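Local atomic coordinates of retinol dehydratase (Spodoptera frugiperda, PDB entry 1X8J), a protein that dehydrates retinol to anhydroretinol, probably through a sulfated intermediate made by its sulfotransferase activity. Residues V293-Y298 and E308-K313. The protein carries 2 engineered substitutions. Residues are numbered along the deposited sequence; the frame is centred on the assembly and turned at random.
With A3P (adenosine-3'-5'-diphosphate), chain D; AOI (Androsterone), chain F.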
loop_
_atom_site.group_PDB
_atom_site.type_symbol
_atom_site.label_atom_id
_atom_site.label_comp_id
_atom_site.label_asym_id
_atom_site.label_seq_id
_atom_site.Cartn_x
_atom_site.Cartn_y
_atom_site.Cartn_z
ATOM N N VAL A 293 -4.019 -27.248 25.015
ATOM C CA VAL A 293 -4.731 -26.188 24.312
ATOM C C VAL A 293 -3.919 -24.976 23.865
ATOM O O VAL A 293 -4.440 -24.124 23.140
ATOM C CB VAL A 293 -5.915 -25.655 25.179
ATOM C CG1 VAL A 293 -6.802 -26.807 25.620
ATOM C CG2 VAL A 293 -5.382 -24.898 26.393
ATOM N N ASN A 294 -2.664 -24.865 24.288
ATOM C CA ASN A 294 -1.895 -23.691 23.887
ATOM C C ASN A 294 -1.129 -23.844 22.583
ATOM O O ASN A 294 -0.522 -22.880 22.108
ATOM C CB ASN A 294 -0.926 -23.262 24.997
ATOM C CG ASN A 294 0.113 -24.329 25.334
ATOM O OD1 ASN A 294 0.438 -25.207 24.512
ATOM N ND2 ASN A 294 0.655 -24.243 26.549
ATOM N N MET A 295 -1.165 -25.045 22.007
ATOM C CA MET A 295 -0.466 -25.333 20.755
ATOM C C MET A 295 1.009 -24.906 20.763
ATOM O O MET A 295 1.542 -24.444 19.747
ATOM C CB MET A 295 -1.184 -24.672 19.569
ATOM C CG MET A 295 -2.578 -25.241 19.289
ATOM S SD MET A 295 -3.453 -24.421 17.915
ATOM C CE MET A 295 -3.724 -25.808 16.808
ATOM N N GLU A 296 1.671 -25.062 21.904
ATOM C CA GLU A 296 3.076 -24.699 22.002
ATOM C C GLU A 296 3.954 -25.727 21.298
ATOM O O GLU A 296 5.099 -25.443 20.949
ATOM C CB GLU A 296 3.497 -24.553 23.467
ATOM C CG GLU A 296 3.209 -23.171 24.028
ATOM C CD GLU A 296 3.959 -22.065 23.287
ATOM O OE1 GLU A 296 3.324 -21.038 22.967
ATOM O OE2 GLU A 296 5.182 -22.219 23.036
ATOM N N ASP A 297 3.415 -26.925 21.093
ATOM C CA ASP A 297 4.156 -27.970 20.405
ATOM C C ASP A 297 4.426 -27.490 18.984
ATOM O O ASP A 297 5.327 -27.985 18.316
ATOM C CB ASP A 297 3.374 -29.290 20.393
ATOM C CG ASP A 297 1.981 -29.141 19.837
ATOM O OD1 ASP A 297 1.156 -28.419 20.435
ATOM O OD2 ASP A 297 1.701 -29.755 18.796
ATOM N N TYR A 298 3.651 -26.513 18.524
ATOM C CA TYR A 298 3.869 -25.956 17.192
ATOM C C TYR A 298 5.196 -25.186 17.175
ATOM O O TYR A 298 5.863 -25.097 16.143
ATOM C CB TYR A 298 2.723 -25.018 16.804
ATOM C CG TYR A 298 1.487 -25.709 16.248
ATOM C CD1 TYR A 298 1.306 -27.087 16.379
ATOM C CD2 TYR A 298 0.489 -24.974 15.604
ATOM C CE1 TYR A 298 0.160 -27.715 15.884
ATOM C CE2 TYR A 298 -0.657 -25.589 15.107
ATOM C CZ TYR A 298 -0.816 -26.958 15.250
ATOM O OH TYR A 298 -1.944 -27.572 14.756
ATOM N N GLU A 308 5.158 -14.644 21.002
ATOM C CA GLU A 308 3.768 -14.614 20.581
ATOM C C GLU A 308 3.208 -15.939 21.034
ATOM O O GLU A 308 3.911 -16.946 21.013
ATOM C CB GLU A 308 3.643 -14.463 19.059
ATOM C CG GLU A 308 3.827 -13.038 18.559
ATOM C CD GLU A 308 2.653 -12.128 18.908
ATOM O OE1 GLU A 308 1.783 -12.542 19.698
ATOM O OE2 GLU A 308 2.601 -10.990 18.396
ATOM N N HIS A 309 1.965 -15.942 21.486
ATOM C CA HIS A 309 1.357 -17.178 21.933
ATOM C C HIS A 309 -0.118 -17.192 21.554
ATOM O O HIS A 309 -0.707 -16.137 21.348
ATOM C CB HIS A 309 1.517 -17.317 23.449
ATOM C CG HIS A 309 2.931 -17.193 23.910
ATOM N ND1 HIS A 309 3.562 -15.975 24.052
ATOM C CD2 HIS A 309 3.867 -18.137 24.176
ATOM C CE1 HIS A 309 4.825 -16.175 24.382
ATOM N NE2 HIS A 309 5.036 -17.478 24.463
ATOM N N PHE A 310 -0.705 -18.382 21.454
ATOM C CA PHE A 310 -2.118 -18.482 21.113
ATOM C C PHE A 310 -2.934 -17.891 22.244
ATOM O O PHE A 310 -3.873 -17.142 22.005
ATOM C CB PHE A 310 -2.539 -19.930 20.887
ATOM C CG PHE A 310 -2.193 -20.454 19.528
ATOM C CD1 PHE A 310 -0.944 -21.029 19.280
ATOM C CD2 PHE A 310 -3.128 -20.395 18.489
ATOM C CE1 PHE A 310 -0.622 -21.550 18.014
ATOM C CE2 PHE A 310 -2.820 -20.912 17.220
ATOM C CZ PHE A 310 -1.560 -21.494 16.984
ATOM N N ILE A 311 -2.566 -18.241 23.474
ATOM C CA ILE A 311 -3.231 -17.733 24.674
ATOM C C ILE A 311 -2.312 -16.603 25.136
ATOM O O ILE A 311 -1.252 -16.855 25.704
ATOM C CB ILE A 311 -3.326 -18.847 25.722
ATOM C CG1 ILE A 311 -4.100 -20.028 25.116
ATOM C CG2 ILE A 311 -4.016 -18.346 26.969
ATOM C CD1 ILE A 311 -4.109 -21.291 25.962
ATOM N N ARG A 312 -2.728 -15.363 24.877
ATOM C CA ARG A 312 -1.923 -14.171 25.159
ATOM C C ARG A 312 -2.046 -13.433 26.495
ATOM O O ARG A 312 -1.336 -13.741 27.452
ATOM C CB ARG A 312 -2.144 -13.178 24.012
ATOM C CG ARG A 312 -1.025 -12.180 23.777
ATOM C CD ARG A 312 -1.239 -11.502 22.440
ATOM N NE ARG A 312 -2.559 -10.870 22.382
ATOM C CZ ARG A 312 -2.851 -9.688 22.920
ATOM N NH1 ARG A 312 -1.910 -8.999 23.557
ATOM N NH2 ARG A 312 -4.079 -9.197 22.827
ATOM N N LYS A 313 -2.926 -12.439 26.535
ATOM C CA LYS A 313 -3.145 -11.612 27.718
ATOM C C LYS A 313 -4.443 -11.965 28.448
ATOM O O LYS A 313 -4.513 -11.874 29.674
ATOM C CB LYS A 313 -3.174 -10.140 27.303
ATOM C CG LYS A 313 -1.976 -9.304 27.742
ATOM C CD LYS A 313 -2.164 -8.752 29.155
ATOM C CE LYS A 313 -1.282 -7.526 29.408
ATOM N NZ LYS A 313 0.181 -7.786 29.204
HETATM P P1 A3P D . -6.116 -11.981 23.670
HETATM O O1P A3P D . -6.757 -10.680 23.922
HETATM O O2P A3P D . -5.275 -12.352 24.809
HETATM O O3P A3P D . -5.337 -11.939 22.414
HETATM P P2 A3P D . -9.837 -17.634 20.322
HETATM O O4P A3P D . -11.226 -17.550 19.886
HETATM O O5P A3P D . -9.631 -18.841 21.129
HETATM O O6P A3P D . -8.908 -17.610 19.158
HETATM O "O5'" A3P D . -9.534 -16.369 21.210
HETATM C "C5'" A3P D . -8.267 -16.124 21.771
HETATM C "C4'" A3P D . -8.388 -15.043 22.848
HETATM O "O4'" A3P D . -8.941 -15.660 24.058
HETATM C "C3'" A3P D . -7.047 -14.462 23.262
HETATM O "O3'" A3P D . -7.261 -13.055 23.531
HETATM C "C2'" A3P D . -6.680 -15.369 24.445
HETATM O "O2'" A3P D . -5.603 -14.993 25.305
HETATM C "C1'" A3P D . -8.026 -15.496 25.134
HETATM N N9 A3P D . -8.089 -16.655 26.039
HETATM C C8 A3P D . -7.743 -17.979 25.808
HETATM N N7 A3P D . -7.914 -18.781 26.830
HETATM C C5 A3P D . -8.409 -17.938 27.820
HETATM C C6 A3P D . -8.822 -18.138 29.201
HETATM N N6 A3P D . -8.783 -19.328 29.829
HETATM N N1 A3P D . -9.287 -17.027 29.913
HETATM C C2 A3P D . -9.345 -15.795 29.319
HETATM N N3 A3P D . -8.984 -15.493 28.040
HETATM C C4 A3P D . -8.527 -16.605 27.340
HETATM C C1 AOI F . 0.675 -21.256 8.869
HETATM C C2 AOI F . 1.557 -21.028 7.618
HETATM C C3 AOI F . 2.575 -22.177 7.434
HETATM O O3 AOI F . 3.562 -22.035 8.482
HETATM C C4 AOI F . 1.933 -23.541 7.473
HETATM C C5 AOI F . 1.048 -23.765 8.731
HETATM C C6 AOI F . 0.391 -25.180 8.743
HETATM C C7 AOI F . -0.458 -25.376 9.981
HETATM C C8 AOI F . -1.567 -24.306 10.142
HETATM C C9 AOI F . -0.915 -22.883 10.159
HETATM C C10 AOI F . -0.065 -22.636 8.843
HETATM C C11 AOI F . -2.039 -21.806 10.347
HETATM C C12 AOI F . -2.903 -22.034 11.638
HETATM C C13 AOI F . -3.519 -23.439 11.630
HETATM C C14 AOI F . -2.382 -24.503 11.430
HETATM C C15 AOI F . -3.138 -25.825 11.699
HETATM C C16 AOI F . -3.890 -25.473 12.985
HETATM C C17 AOI F . -4.102 -23.952 12.948
HETATM O O17 AOI F . -4.631 -23.317 13.811
HETATM C C18 AOI F . -4.676 -23.532 10.568
HETATM C C19 AOI F . -1.016 -22.641 7.590
#
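Between the androsterone and adenosine-3'-5'-diphosphate sites of this sulfotransferase fold, Met295 and Phe310 meet in a Met-aromatic contact. The sulfur SD of Met295 lies over one face of the Phe310 ring, 3.8 Å from its centroid and 21° off the normal, where a polarisable atom suits a flat apolar surface. The backbone aims Met295 CB at the ring, 3.5 Å from Phe310 CE1; CG anti to the carbonyl carbon (chi1 -66°) sends SD over the face, and a bend at chi3 (121°) turns CE to C16 of androsterone at 3.8 Å. Tyr298 CD2 lies 4.3 Å from Phe310 CZ, and its OH comes within 3.4 Å of that C16. CD1 of Ile311 touches both Val293 CG2 and Asn294 CB, while its CG2 packs by the adenine. Asn294 OD1 accepts from Glu296 N (2.9 Å), an Asx turn. Glu296 OE1 meets the His309 ring edge, 3.2 Å from CD2, a C-H contact; OE2 pairs with Arg299. Trading Phe310 for an alanine is likely to leave the Met295 sulfur without its aromatic face and freer to turn. Two residues on, Arg312 N donates to nucleotide O2' (2.9 Å), so 308-313 both backs steroid-facing Met295 and holds the nucleotide, which may couple the sites.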